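Proline iminopeptidase (Streptomyces halstedii, PDB 3WMR) hydrolyses amide bonds of polyketide substrates, which it meets through a hydrophobic tunnel, and is grouped with peptidases that release N-terminal proline. Local coordinates at residues 249-254 and 278-283; 257-262 and 284-289; 119-124 and 142-147; 159-164 and 269-274; 77-82 and 104-109. All blocks are in the same frame, centred on the assembly; numbering follows the deposited sequence.

Contact 1: 249-254 and 278-283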
# COMPACT_ATOMS: atom_id res chain seq x y z
N ASP A 249 -15.13 1.36 10.40
CA ASP A 249 -16.25 0.55 10.92
C ASP A 249 -15.93 -0.93 11.06
O ASP A 249 -16.56 -1.61 11.86
CB ASP A 249 -17.49 0.73 10.04
CG ASP A 249 -18.14 2.10 10.22
OD1 ASP A 249 -17.92 2.76 11.27
OD2 ASP A 249 -18.90 2.51 9.32
N CYS A 250 -14.96 -1.43 10.32
CA CYS A 250 -14.57 -2.83 10.45
C CYS A 250 -13.41 -3.06 11.43
O CYS A 250 -13.18 -4.20 11.84
CB CYS A 250 -14.26 -3.40 9.08
SG CYS A 250 -12.61 -2.96 8.53
N LEU A 251 -12.74 -2.00 11.86
CA LEU A 251 -11.53 -2.12 12.68
C LEU A 251 -11.72 -2.80 14.03
O LEU A 251 -10.83 -3.54 14.46
CB LEU A 251 -10.81 -0.75 12.86
CG LEU A 251 -10.34 -0.03 11.59
CD1 LEU A 251 -9.63 1.28 11.90
CD2 LEU A 251 -9.45 -0.90 10.72
N PRO A 252 -12.87 -2.57 14.70
CA PRO A 252 -13.06 -3.27 15.97
C PRO A 252 -13.11 -4.79 15.83
O PRO A 252 -12.93 -5.47 16.82
CB PRO A 252 -14.43 -2.73 16.49
CG PRO A 252 -14.59 -1.42 15.80
CD PRO A 252 -13.96 -1.61 14.44
N ASP A 253 -13.36 -5.31 14.63
CA ASP A 253 -13.51 -6.75 14.41
C ASP A 253 -12.19 -7.49 14.16
O ASP A 253 -12.15 -8.72 14.08
CB ASP A 253 -14.46 -7.02 13.24
CG ASP A 253 -15.92 -6.64 13.57
OD1 ASP A 253 -16.30 -6.52 14.75
OD2 ASP A 253 -16.68 -6.44 12.61
N ILE A 254 -11.10 -6.73 14.00
CA ILE A 254 -9.78 -7.33 13.76
C ILE A 254 -9.27 -7.96 15.05
O ILE A 254 -9.05 -7.26 16.05
CB ILE A 254 -8.78 -6.28 13.21
CG1 ILE A 254 -9.22 -5.81 11.83
CG2 ILE A 254 -7.38 -6.87 13.14
CD1 ILE A 254 -8.52 -4.57 11.32
N ASP A 278 -7.08 3.51 18.13
CA ASP A 278 -8.24 3.58 19.06
C ASP A 278 -9.24 2.44 18.91
O ASP A 278 -10.03 2.17 19.83
CB ASP A 278 -8.99 4.91 18.88
CG ASP A 278 -8.12 6.15 19.17
OD1 ASP A 278 -7.20 6.08 20.00
OD2 ASP A 278 -8.37 7.20 18.56
N LEU A 279 -9.26 1.79 17.76
CA LEU A 279 -10.32 0.82 17.47
C LEU A 279 -9.88 -0.63 17.36
O LEU A 279 -10.66 -1.53 17.65
CB LEU A 279 -11.01 1.22 16.18
CG LEU A 279 -11.72 2.57 16.21
CD1 LEU A 279 -12.16 2.93 14.81
CD2 LEU A 279 -12.90 2.55 17.19
N VAL A 280 -8.64 -0.87 16.92
CA VAL A 280 -8.12 -2.24 16.80
C VAL A 280 -7.70 -2.71 18.19
O VAL A 280 -6.80 -2.12 18.79
CB VAL A 280 -6.93 -2.31 15.81
CG1 VAL A 280 -6.39 -3.74 15.71
CG2 VAL A 280 -7.36 -1.80 14.43
N PRO A 281 -8.33 -3.77 18.72
CA PRO A 281 -8.04 -4.25 20.09
C PRO A 281 -6.56 -4.52 20.40
O PRO A 281 -6.04 -4.04 21.42
CB PRO A 281 -8.86 -5.54 20.19
CG PRO A 281 -9.99 -5.35 19.23
CD PRO A 281 -9.38 -4.59 18.07
N ASP A 282 -5.88 -5.25 19.52
CA ASP A 282 -4.48 -5.62 19.75
C ASP A 282 -3.61 -4.92 18.72
O ASP A 282 -3.46 -5.42 17.60
CB ASP A 282 -4.31 -7.13 19.65
CG ASP A 282 -2.90 -7.60 19.97
OD1 ASP A 282 -1.96 -6.77 20.13
OD2 ASP A 282 -2.73 -8.83 20.09
N VAL A 283 -3.03 -3.78 19.09
CA VAL A 283 -2.34 -2.93 18.12
C VAL A 283 -1.12 -2.23 18.67
O VAL A 283 -1.14 -1.70 19.79
CB VAL A 283 -3.30 -1.90 17.50
CG1 VAL A 283 -3.82 -0.91 18.55
CG2 VAL A 283 -2.63 -1.17 16.32
O HOH W 1 -6.78 -7.03 17.22

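Contact 2: 257-262 and 284-289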
# COMPACT_ATOMS: atom_id res chain seq x y z
N PRO A 257 -3.03 -9.71 16.20
CA PRO A 257 -2.16 -8.62 16.56
C PRO A 257 -1.78 -7.82 15.31
O PRO A 257 -1.33 -8.38 14.29
CB PRO A 257 -0.94 -9.31 17.20
CG PRO A 257 -1.18 -10.77 17.12
CD PRO A 257 -2.36 -11.02 16.24
N THR A 258 -1.97 -6.51 15.42
CA THR A 258 -1.83 -5.59 14.32
C THR A 258 -0.72 -4.60 14.64
O THR A 258 -0.57 -4.18 15.80
CB THR A 258 -3.17 -4.87 14.06
OG1 THR A 258 -4.17 -5.85 13.72
CG2 THR A 258 -3.04 -3.85 12.92
N MET A 259 0.07 -4.24 13.63
CA MET A 259 1.10 -3.20 13.81
C MET A 259 0.85 -2.04 12.85
O MET A 259 0.68 -2.26 11.64
CB MET A 259 2.52 -3.74 13.60
CG MET A 259 3.59 -2.66 13.79
SD MET A 259 5.32 -3.20 13.86
CE MET A 259 5.38 -4.18 12.37
N VAL A 260 0.81 -0.81 13.40
CA VAL A 260 0.77 0.40 12.60
C VAL A 260 2.19 0.93 12.48
O VAL A 260 2.85 1.15 13.49
CB VAL A 260 -0.11 1.49 13.24
CG1 VAL A 260 -0.06 2.78 12.42
CG2 VAL A 260 -1.55 0.99 13.39
N LEU A 261 2.65 1.09 11.24
CA LEU A 261 4.01 1.54 10.97
C LEU A 261 3.92 2.67 9.97
O LEU A 261 3.42 2.48 8.86
CB LEU A 261 4.85 0.39 10.39
CG LEU A 261 6.36 0.65 10.23
CD1 LEU A 261 7.11 -0.66 10.41
CD2 LEU A 261 6.73 1.28 8.89
N ILE A 262 4.38 3.85 10.38
CA ILE A 262 4.42 5.01 9.51
C ILE A 262 5.78 5.67 9.64
O ILE A 262 6.58 5.34 10.55
CB ILE A 262 3.30 6.03 9.86
CG1 ILE A 262 3.46 6.52 11.31
CG2 ILE A 262 1.91 5.43 9.68
CD1 ILE A 262 2.57 7.69 11.65
N ARG A 284 -0.06 -2.22 17.88
CA ARG A 284 1.18 -1.58 18.28
C ARG A 284 1.60 -0.54 17.23
O ARG A 284 1.23 -0.66 16.07
CB ARG A 284 2.26 -2.63 18.54
CG ARG A 284 2.77 -3.37 17.33
CD ARG A 284 3.61 -4.58 17.73
NE ARG A 284 2.79 -5.72 18.15
CZ ARG A 284 3.26 -6.95 18.37
NH1 ARG A 284 4.56 -7.22 18.22
NH2 ARG A 284 2.43 -7.91 18.75
N TYR A 285 2.34 0.47 17.68
CA TYR A 285 2.63 1.68 16.94
C TYR A 285 4.13 1.91 16.77
O TYR A 285 4.89 1.94 17.75
CB TYR A 285 2.01 2.85 17.72
CG TYR A 285 1.99 4.20 17.02
CD1 TYR A 285 1.64 4.31 15.68
CD2 TYR A 285 2.27 5.36 17.73
CE1 TYR A 285 1.60 5.55 15.06
CE2 TYR A 285 2.22 6.61 17.12
CZ TYR A 285 1.88 6.69 15.78
OH TYR A 285 1.83 7.90 15.15
N GLU A 286 4.57 2.09 15.53
CA GLU A 286 5.98 2.33 15.24
C GLU A 286 6.11 3.49 14.28
O GLU A 286 5.42 3.51 13.25
CB GLU A 286 6.61 1.09 14.60
CG GLU A 286 6.69 -0.11 15.51
CD GLU A 286 7.75 0.02 16.61
OE1 GLU A 286 8.54 0.99 16.60
OE2 GLU A 286 7.77 -0.86 17.48
N VAL A 287 6.99 4.43 14.60
CA VAL A 287 7.28 5.58 13.74
C VAL A 287 8.76 5.56 13.38
O VAL A 287 9.61 5.50 14.25
CB VAL A 287 6.94 6.91 14.44
CG1 VAL A 287 7.17 8.09 13.50
CG2 VAL A 287 5.50 6.90 14.94
N LEU A 288 9.05 5.55 12.09
CA LEU A 288 10.42 5.58 11.63
C LEU A 288 10.78 7.05 11.38
O LEU A 288 10.26 7.71 10.47
CB LEU A 288 10.60 4.68 10.42
CG LEU A 288 10.68 3.20 10.83
CD1 LEU A 288 9.34 2.69 11.34
CD2 LEU A 288 11.18 2.33 9.69
N GLU A 289 11.67 7.54 12.23
CA GLU A 289 11.89 8.97 12.40
C GLU A 289 12.55 9.67 11.22
O GLU A 289 12.46 10.88 11.10
CB GLU A 289 12.71 9.23 13.67
CG GLU A 289 12.03 8.77 14.96
CD GLU A 289 10.71 9.48 15.26
OE1 GLU A 289 10.39 10.50 14.61
OE2 GLU A 289 9.98 9.00 16.15
O HOH W 2 -0.08 -5.83 18.33

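Contact 3: 119-124 and 142-147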
# COMPACT_ATOMS: atom_id res chain seq x y z
N ASP A 119 -2.37 -20.45 6.63
CA ASP A 119 -1.38 -19.83 7.51
C ASP A 119 -0.57 -18.73 6.81
O ASP A 119 0.22 -19.02 5.92
CB ASP A 119 -0.43 -20.90 8.05
CG ASP A 119 0.39 -20.41 9.21
OD1 ASP A 119 0.12 -19.30 9.68
OD2 ASP A 119 1.30 -21.11 9.64
N TYR A 120 -0.77 -17.47 7.21
CA TYR A 120 -0.16 -16.34 6.51
C TYR A 120 -0.19 -15.09 7.38
O TYR A 120 -1.00 -15.00 8.31
CB TYR A 120 -0.82 -16.09 5.14
CG TYR A 120 -2.29 -15.73 5.20
CD1 TYR A 120 -3.25 -16.70 5.42
CD2 TYR A 120 -2.72 -14.42 5.03
CE1 TYR A 120 -4.61 -16.39 5.50
CE2 TYR A 120 -4.09 -14.09 5.10
CZ TYR A 120 -5.02 -15.08 5.34
OH TYR A 120 -6.38 -14.76 5.40
N VAL A 121 0.73 -14.16 7.11
CA VAL A 121 0.75 -12.83 7.72
C VAL A 121 0.51 -11.84 6.59
O VAL A 121 0.94 -12.08 5.47
CB VAL A 121 2.11 -12.58 8.43
CG1 VAL A 121 2.18 -11.22 9.10
CG2 VAL A 121 2.36 -13.67 9.46
N LEU A 122 -0.24 -10.77 6.85
CA LEU A 122 -0.46 -9.73 5.84
C LEU A 122 0.27 -8.44 6.19
O LEU A 122 0.20 -7.97 7.33
CB LEU A 122 -1.95 -9.40 5.67
CG LEU A 122 -2.93 -10.38 5.04
CD1 LEU A 122 -4.27 -9.67 4.91
CD2 LEU A 122 -2.46 -10.86 3.68
N PHE A 123 0.99 -7.90 5.20
CA PHE A 123 1.58 -6.56 5.27
C PHE A 123 0.91 -5.75 4.17
O PHE A 123 0.94 -6.14 3.00
CB PHE A 123 3.08 -6.64 5.02
CG PHE A 123 3.78 -5.31 4.94
CD1 PHE A 123 4.36 -4.75 6.06
CD2 PHE A 123 3.87 -4.63 3.73
CE1 PHE A 123 5.03 -3.53 5.97
CE2 PHE A 123 4.55 -3.40 3.63
CZ PHE A 123 5.13 -2.86 4.75
N GLY A 124 0.27 -4.66 4.53
CA GLY A 124 -0.45 -3.86 3.56
C GLY A 124 0.10 -2.46 3.61
O GLY A 124 0.08 -1.85 4.66
N GLY A 142 -6.73 -18.51 8.79
CA GLY A 142 -5.29 -18.66 8.61
C GLY A 142 -4.45 -17.43 8.90
O GLY A 142 -3.22 -17.51 8.96
N LEU A 143 -5.10 -16.28 9.07
CA LEU A 143 -4.39 -15.03 9.32
C LEU A 143 -3.78 -14.96 10.74
O LEU A 143 -4.50 -15.03 11.74
CB LEU A 143 -5.30 -13.83 9.10
CG LEU A 143 -4.63 -12.46 9.34
CD1 LEU A 143 -3.57 -12.19 8.27
CD2 LEU A 143 -5.67 -11.36 9.38
N ARG A 144 -2.45 -14.79 10.80
CA ARG A 144 -1.70 -14.68 12.06
C ARG A 144 -1.50 -13.25 12.59
O ARG A 144 -1.37 -13.06 13.80
CB ARG A 144 -0.31 -15.28 11.89
CG ARG A 144 -0.30 -16.79 11.86
CD ARG A 144 1.08 -17.33 11.49
NE ARG A 144 1.86 -17.68 12.65
CZ ARG A 144 2.10 -18.92 13.08
NH1 ARG A 144 1.62 -19.99 12.45
NH2 ARG A 144 2.83 -19.09 14.16
N GLY A 145 -1.42 -12.29 11.69
CA GLY A 145 -1.08 -10.92 12.04
C GLY A 145 -1.30 -10.00 10.86
O GLY A 145 -1.31 -10.45 9.72
N LEU A 146 -1.46 -8.72 11.14
CA LEU A 146 -1.66 -7.71 10.11
C LEU A 146 -0.73 -6.54 10.36
O LEU A 146 -0.69 -6.00 11.47
CB LEU A 146 -3.09 -7.16 10.14
CG LEU A 146 -3.41 -5.92 9.29
CD1 LEU A 146 -3.26 -6.20 7.80
CD2 LEU A 146 -4.84 -5.44 9.61
N VAL A 147 -0.03 -6.13 9.32
CA VAL A 147 0.68 -4.86 9.36
C VAL A 147 0.02 -3.87 8.39
O VAL A 147 -0.24 -4.19 7.23
CB VAL A 147 2.16 -5.01 9.00
CG1 VAL A 147 2.89 -3.67 9.19
CG2 VAL A 147 2.79 -6.09 9.86

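Contact 4: 159-164 and 269-274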
# COMPACT_ATOMS: atom_id res chain seq x y z
N LEU A 159 -7.70 13.40 3.23
CA LEU A 159 -7.85 14.67 2.53
C LEU A 159 -7.76 15.89 3.44
O LEU A 159 -7.22 16.91 3.03
CB LEU A 159 -9.13 14.70 1.68
CG LEU A 159 -8.99 14.00 0.33
CD1 LEU A 159 -10.34 13.87 -0.36
CD2 LEU A 159 -7.99 14.75 -0.55
N GLN A 160 -8.25 15.80 4.68
CA GLN A 160 -8.04 16.89 5.65
C GLN A 160 -6.55 17.11 5.95
O GLN A 160 -6.04 18.25 6.00
CB GLN A 160 -8.81 16.61 6.94
CG GLN A 160 -10.30 16.71 6.71
CD GLN A 160 -11.16 16.12 7.81
OE1 GLN A 160 -10.73 15.31 8.62
NE2 GLN A 160 -12.42 16.54 7.82
N GLU A 161 -5.84 16.00 6.12
CA GLU A 161 -4.43 16.08 6.43
C GLU A 161 -3.60 16.57 5.23
O GLU A 161 -2.64 17.31 5.42
CB GLU A 161 -3.93 14.75 7.00
CG GLU A 161 -4.41 14.52 8.43
CD GLU A 161 -3.76 15.48 9.41
OE1 GLU A 161 -2.60 15.24 9.82
OE2 GLU A 161 -4.41 16.49 9.76
N MET A 162 -3.99 16.19 4.01
CA MET A 162 -3.34 16.72 2.81
C MET A 162 -3.42 18.26 2.76
O MET A 162 -2.43 18.93 2.46
CB MET A 162 -3.97 16.16 1.54
CG MET A 162 -3.80 14.66 1.31
SD MET A 162 -2.13 14.01 1.49
CE MET A 162 -2.15 13.43 3.18
N ALA A 163 -4.60 18.80 3.05
CA ALA A 163 -4.79 20.25 3.09
C ALA A 163 -3.87 20.87 4.13
O ALA A 163 -3.29 21.93 3.91
CB ALA A 163 -6.25 20.59 3.38
N ARG A 164 -3.70 20.20 5.27
CA ARG A 164 -2.81 20.70 6.31
C ARG A 164 -1.36 20.72 5.82
O ARG A 164 -0.66 21.75 5.92
CB ARG A 164 -2.95 19.84 7.57
CG ARG A 164 -2.37 20.48 8.81
CD ARG A 164 -2.58 19.61 10.06
NE ARG A 164 -1.95 18.29 9.92
CZ ARG A 164 -0.64 18.05 9.99
NH1 ARG A 164 0.23 19.03 10.18
NH2 ARG A 164 -0.20 16.81 9.84
N THR A 269 -0.28 10.56 8.10
CA THR A 269 0.12 11.26 9.32
C THR A 269 -0.41 10.54 10.54
O THR A 269 -1.30 9.69 10.42
CB THR A 269 -0.44 12.70 9.38
OG1 THR A 269 -1.88 12.65 9.35
CG2 THR A 269 0.11 13.57 8.24
N PRO A 270 0.13 10.89 11.73
CA PRO A 270 -0.41 10.35 12.97
C PRO A 270 -1.92 10.46 13.08
O PRO A 270 -2.57 9.52 13.55
CB PRO A 270 0.30 11.18 14.03
CG PRO A 270 1.65 11.39 13.44
CD PRO A 270 1.40 11.61 11.97
N ALA A 271 -2.48 11.57 12.60
CA ALA A 271 -3.94 11.74 12.57
C ALA A 271 -4.67 10.72 11.67
O ALA A 271 -5.79 10.30 11.99
CB ALA A 271 -4.31 13.16 12.15
N THR A 272 -4.07 10.35 10.55
CA THR A 272 -4.73 9.42 9.60
C THR A 272 -4.78 8.01 10.15
O THR A 272 -5.70 7.27 9.85
CB THR A 272 -4.05 9.35 8.22
OG1 THR A 272 -2.72 8.82 8.34
CG2 THR A 272 -4.00 10.71 7.55
N VAL A 273 -3.79 7.64 10.97
CA VAL A 273 -3.73 6.29 11.54
C VAL A 273 -4.34 6.18 12.95
O VAL A 273 -4.43 5.09 13.48
CB VAL A 273 -2.29 5.74 11.55
CG1 VAL A 273 -1.71 5.75 10.15
CG2 VAL A 273 -1.39 6.50 12.51
N LYS A 274 -4.77 7.29 13.53
CA LYS A 274 -5.30 7.28 14.89
C LYS A 274 -6.48 6.32 15.10
O LYS A 274 -6.54 5.64 16.14
CB LYS A 274 -5.67 8.70 15.34
CG LYS A 274 -5.85 8.84 16.85
CD LYS A 274 -5.61 10.28 17.29
CE LYS A 274 -5.72 10.45 18.80
NZ LYS A 274 -7.03 9.95 19.31
O HOH W 3 -1.29 14.35 12.35

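Contact 5: 77-82 and 104-109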
# COMPACT_ATOMS: atom_id res chain seq x y z
N VAL A 77 5.68 -13.09 -0.31
CA VAL A 77 4.86 -13.13 -1.50
C VAL A 77 4.54 -11.72 -1.98
O VAL A 77 3.77 -10.99 -1.32
CB VAL A 77 3.55 -13.91 -1.27
CG1 VAL A 77 2.72 -13.95 -2.55
CG2 VAL A 77 3.85 -15.33 -0.78
N HIS A 78 5.17 -11.33 -3.10
CA HIS A 78 4.79 -10.10 -3.81
C HIS A 78 3.75 -10.46 -4.86
O HIS A 78 3.82 -11.54 -5.44
CB HIS A 78 5.97 -9.46 -4.54
CG HIS A 78 6.96 -8.79 -3.64
ND1 HIS A 78 7.93 -9.50 -2.95
CD2 HIS A 78 7.17 -7.49 -3.34
CE1 HIS A 78 8.67 -8.65 -2.25
NE2 HIS A 78 8.23 -7.43 -2.47
N TYR A 79 2.79 -9.57 -5.09
CA TYR A 79 1.89 -9.72 -6.23
C TYR A 79 1.34 -8.40 -6.77
O TYR A 79 1.28 -7.40 -6.07
CB TYR A 79 0.77 -10.71 -5.92
CG TYR A 79 -0.46 -10.17 -5.20
CD1 TYR A 79 -0.49 -10.09 -3.80
CD2 TYR A 79 -1.62 -9.82 -5.90
CE1 TYR A 79 -1.63 -9.64 -3.14
CE2 TYR A 79 -2.75 -9.36 -5.24
CZ TYR A 79 -2.76 -9.27 -3.86
OH TYR A 79 -3.88 -8.82 -3.18
N ASP A 80 0.95 -8.42 -8.05
CA ASP A 80 0.33 -7.28 -8.70
C ASP A 80 -1.15 -7.50 -8.71
O ASP A 80 -1.63 -8.50 -9.23
CB ASP A 80 0.79 -7.14 -10.15
CG ASP A 80 2.22 -6.70 -10.28
OD1 ASP A 80 2.78 -6.11 -9.32
OD2 ASP A 80 2.77 -6.93 -11.36
N GLN A 81 -1.87 -6.56 -8.13
CA GLN A 81 -3.33 -6.58 -8.14
C GLN A 81 -3.89 -6.42 -9.56
O GLN A 81 -3.23 -5.91 -10.46
CB GLN A 81 -3.85 -5.51 -7.18
CG GLN A 81 -3.52 -5.85 -5.74
CD GLN A 81 -3.54 -4.66 -4.80
OE1 GLN A 81 -4.44 -3.82 -4.86
NE2 GLN A 81 -2.58 -4.63 -3.88
N LEU A 82 -5.12 -6.89 -9.75
CA LEU A 82 -5.73 -6.89 -11.08
C LEU A 82 -5.81 -5.48 -11.63
O LEU A 82 -6.20 -4.56 -10.91
CB LEU A 82 -7.14 -7.47 -11.03
CG LEU A 82 -7.87 -7.63 -12.37
CD1 LEU A 82 -7.22 -8.74 -13.20
CD2 LEU A 82 -9.35 -7.92 -12.16
N GLU A 104 -10.61 -7.69 -2.75
CA GLU A 104 -10.75 -8.68 -1.66
C GLU A 104 -10.85 -10.09 -2.21
O GLU A 104 -10.26 -11.02 -1.68
CB GLU A 104 -12.03 -8.45 -0.86
CG GLU A 104 -12.06 -7.21 0.01
CD GLU A 104 -13.38 -7.14 0.76
OE1 GLU A 104 -13.62 -8.02 1.60
OE2 GLU A 104 -14.17 -6.22 0.50
N ASP A 105 -11.67 -10.23 -3.26
CA ASP A 105 -11.91 -11.52 -3.90
C ASP A 105 -10.63 -12.03 -4.54
O ASP A 105 -10.36 -13.22 -4.49
CB ASP A 105 -13.00 -11.41 -4.96
CG ASP A 105 -14.40 -11.26 -4.37
OD1 ASP A 105 -14.60 -11.63 -3.20
OD2 ASP A 105 -15.30 -10.79 -5.10
N GLU A 106 -9.86 -11.12 -5.14
CA GLU A 106 -8.56 -11.47 -5.73
C GLU A 106 -7.55 -11.94 -4.68
O GLU A 106 -6.84 -12.92 -4.89
CB GLU A 106 -7.97 -10.27 -6.49
CG GLU A 106 -6.62 -10.58 -7.12
CD GLU A 106 -5.99 -9.41 -7.85
OE1 GLU A 106 -5.95 -8.27 -7.32
OE2 GLU A 106 -5.48 -9.65 -8.96
N LEU A 107 -7.46 -11.24 -3.55
CA LEU A 107 -6.55 -11.66 -2.49
C LEU A 107 -6.94 -13.04 -1.97
O LEU A 107 -6.08 -13.92 -1.84
CB LEU A 107 -6.49 -10.61 -1.37
CG LEU A 107 -5.76 -11.01 -0.08
CD1 LEU A 107 -4.31 -11.37 -0.35
CD2 LEU A 107 -5.85 -9.90 0.95
N ASP A 108 -8.22 -13.25 -1.66
CA ASP A 108 -8.71 -14.56 -1.22
C ASP A 108 -8.37 -15.64 -2.26
O ASP A 108 -7.84 -16.69 -1.91
CB ASP A 108 -10.23 -14.55 -0.99
CG ASP A 108 -10.61 -13.93 0.33
OD1 ASP A 108 -9.81 -13.99 1.30
OD2 ASP A 108 -11.71 -13.38 0.42
N ASN A 109 -8.66 -15.36 -3.53
CA ASN A 109 -8.35 -16.29 -4.60
C ASN A 109 -6.86 -16.62 -4.62
O ASN A 109 -6.48 -17.79 -4.75
CB ASN A 109 -8.79 -15.76 -5.98
CG ASN A 109 -8.34 -16.66 -7.13
OD1 ASN A 109 -7.39 -16.34 -7.86
ND2 ASN A 109 -9.00 -17.78 -7.28
O HOH W 4 -6.03 -7.99 -4.51

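Contact 1: 249-254 and 278-283
Leu251 and Leu279 share the same first torsion, close to -60°, which sets each CG anti to its own carbonyl carbon and beside its backbone N. In both leucines the bond to CB is aimed at the opposing segment, so the side chains meet at their roots and cross at about a right angle, with Leu251 CB 3.9 Å from Leu279 CB. Val280 is turned with CG1 anti to its backbone N (chi1 179°), which divides its two methyls between two partners. Its CG2 packs 3.9 Å from Leu251 CB, while its CG1 comes to 4.2 Å from Ile254 CG2. Main-chain atoms fill in around this apolar line. Val280 is the first residue to leave helical geometry after helix 270-279, and here the chain passes along the 3-10 turn 251-253. Pro252 CA points its hydrogen at Leu279 O, 3.4 Å away and with an angle of 153° at the hydrogen. The Pro281 ring sets CD 3.4 Å from Ile254 O. That carbonyl also takes a short hydrogen bond from a water, Ile254 O to water oxygen 2.6 Å, and the same water accepts from Asp282 N. Behind the contact, Ser133 of helix 127-137 touches both Leu251 and Ile254, and Val280 reaches Thr258 of strand 258-263. No hydrogen bond runs directly between the segments: shape, CA-H...O contact and one bridging water hold the helix exit to the turn, a cohesion that is mostly non-directional.

Contact 2: 257-262 and 284-289
Val260 is gripped through its backbone N and O: N donates to Arg284 O at 2.7 Å, nearly along the C=O axis, and O accepts from Glu286 N at 2.8 Å. Three more bonds of the same kind, from Arg284 N to Thr258 O, Ile262 N to Glu286 O and Leu288 N to Ile262 O, complete the parallel pairing. On the Val260 and Ile262 face, the Tyr285 ring turns its edge to Val260, with CD1 4.0 Å from CG1. Ile262 holds CG1 in the crowded position between N and carbonyl carbon (chi1 60°), and its CD1 lies 3.6 Å from Tyr285 OH. An alanine at Tyr285 would remove this ring and would probably loosen the packing of Ile262 and of Pro270 of helix 270-279. On the other face, Arg284 CG rests 3.7 Å from Met259 CG, and Leu288 CD1 sits 3.8 Å from Leu261 CG. A water accepting from Arg284 NE donates to Thr258 O. Further out, Tyr310 and Val306 of helix 300-312 back the Met259 face, while Val273 of helix 270-279 backs Val260 and Ile262. This is the beta-alpha-beta crossover at the edge of an alpha/beta hydrolase sheet, where Ile262 lies close to Asp266, the predicted active-site aspartate.

Contact 3: 119-124 and 142-147
Five backbone hydrogen bonds join the two parallel strands, and a beta bulge interrupts their register. Tyr120 pairs with Leu143, but Leu122 pairs with Leu146, so strand 143-147 spends one extra residue there, with Arg144 in a nearly helical conformation. Before the bulge, Tyr120 N meets Gly142 O from 38° above the carbonyl plane, whereas beyond it Leu122 N bonds to Gly145 O almost straight (173°) and Val147 N reaches Leu122 O at 2.7 Å. Gly145 N, buried at the bulge, has no partner in the model. The charged contact lies at the strand starts: Asp119 OD2 forms a salt bridge with Arg144 NH1 at 3.0 Å, with weak hydrogen-bond geometry, and Arg144 NH2 also donates to Leu314 O. Apolar packing covers both faces. Tyr120, its CG in the crowded position (chi1 62°), lays one ring face over Leu143 CA and sends OH to His135. Leu143 CD1 rests against Tyr120 CE2 (3.7 Å) and Leu122 CG (3.8 Å), themselves in touch. On the opposite face, Phe123 CD1 presses to 3.6 Å from Val147 CG1. Gly124 N then bonds to Val147 O, at the head of a GxSxG sequence consistent with the nucleophile elbow that carries Ser126, the predicted nucleophile.

Contact 4: 159-164 and 269-274
A small polar contact ties helix 155-166 to the first turn of helix 270-279, centred on one carboxylate. Glu161 bends at chi2 (-69°) and sets OE1 2.7 Å from Thr269 OG1, which donates to the anti lone pair of that oxygen. Thr269 is the N-cap of its helix, and its OG1 accepts in turn a weak capping bond from Thr272 N at 3.4 Å. A water joins the same places by another path, donating to Glu161 OE1 and accepting from Ala271 N. On its own helix the carboxylate is held side-on by Arg164, whose NH2 meets Glu161 OE1 at 2.9 Å and whose NE meets Glu161 OE2 at 3.1 Å. Both nitrogens stand well above the carboxylate plane. Arg164 NH2 also lies 3.6 Å from Thr269 CG2, and Ala271 CB packs 3.6 Å from Glu161 CD. With an arginine and a helix N terminus beside it, Glu161 is likely to stay ionised. An alanine here would strip OE1 from Thr269, the water and Arg164, and would probably loosen the tie between the helices. Beneath, Pro270 and Val273 rest on strands 258-263 and 283-288, while Met162 of helix 155-166 leans on Phe236 and Thr272 bonds through its backbone to Ala153.

Contact 5: 77-82 and 104-109
Glu106, Tyr79 and Leu107 carry this contact, and Glu106 gives up more surface to it than any other residue. Its side chain runs out straight from helix 100-113, with CG anti to the backbone N (chi1 -180°), and delivers the carboxylate to the turn that follows strand 76-80. There Leu82 N donates to Glu106 OE1 at 2.9 Å with an angle of 157°, using the syn lone pair. Gln81 CA sits 3.2 Å from the same oxygen, so the chain wraps closely around it. The second oxygen, OE2, lies 3.4 Å from Leu82 CB and is also hydrogen-bonded by Thr34 on strand 32-39.

Tyr79 keeps its CG in the crowded position between N and carbonyl carbon, which aims the ring at the helix. It presents an edge to the carboxylate, CE2 being 4.0 Å from Glu106 OE1, and the two planes stand 86° apart. The phenol reaches Glu106 through a water: Tyr79 OH donates to it at 2.7 Å, and the water passes a hydrogen on to Glu106 OE1 at 2.8 Å. Leu107, one residue further along the helix, crosses the tyrosine at about a right angle, with CB 3.6 Å from Tyr79 OH. It also touches His135 of helix 127-137.

All the touching residues are buried, so the carboxylate replaces its lost solvent with an amide N-H, a water and the Thr34 hydroxyl. With these partners Glu106 is probably ionised, and it ties helix 100-113 to the end of strand 76-80 by hydrogen bonds, beside the Tyr79-Leu107 packing.

From the N terminus, contact 5 closes first, setting helix 100-113 against the end of strand 76-80. Contact 3 follows in series, bringing strands 120-125 and 143-149 together across helix 127-137; Leu122 and Leu107 touch between the two. Contact 4 then opens at 159-164 and spans about a hundred residues, mostly helical segments and loops, before it closes at 269-274. Contacts 1 and 2 open inside that loop and close beyond it, so contacts 4, 1 and 2 all cross one another around helix 270-279. Contact 2 adds the last two strands to the sheet of contact 3 through Met259 and Leu146, and contact 1 fastens the helix exit beside them.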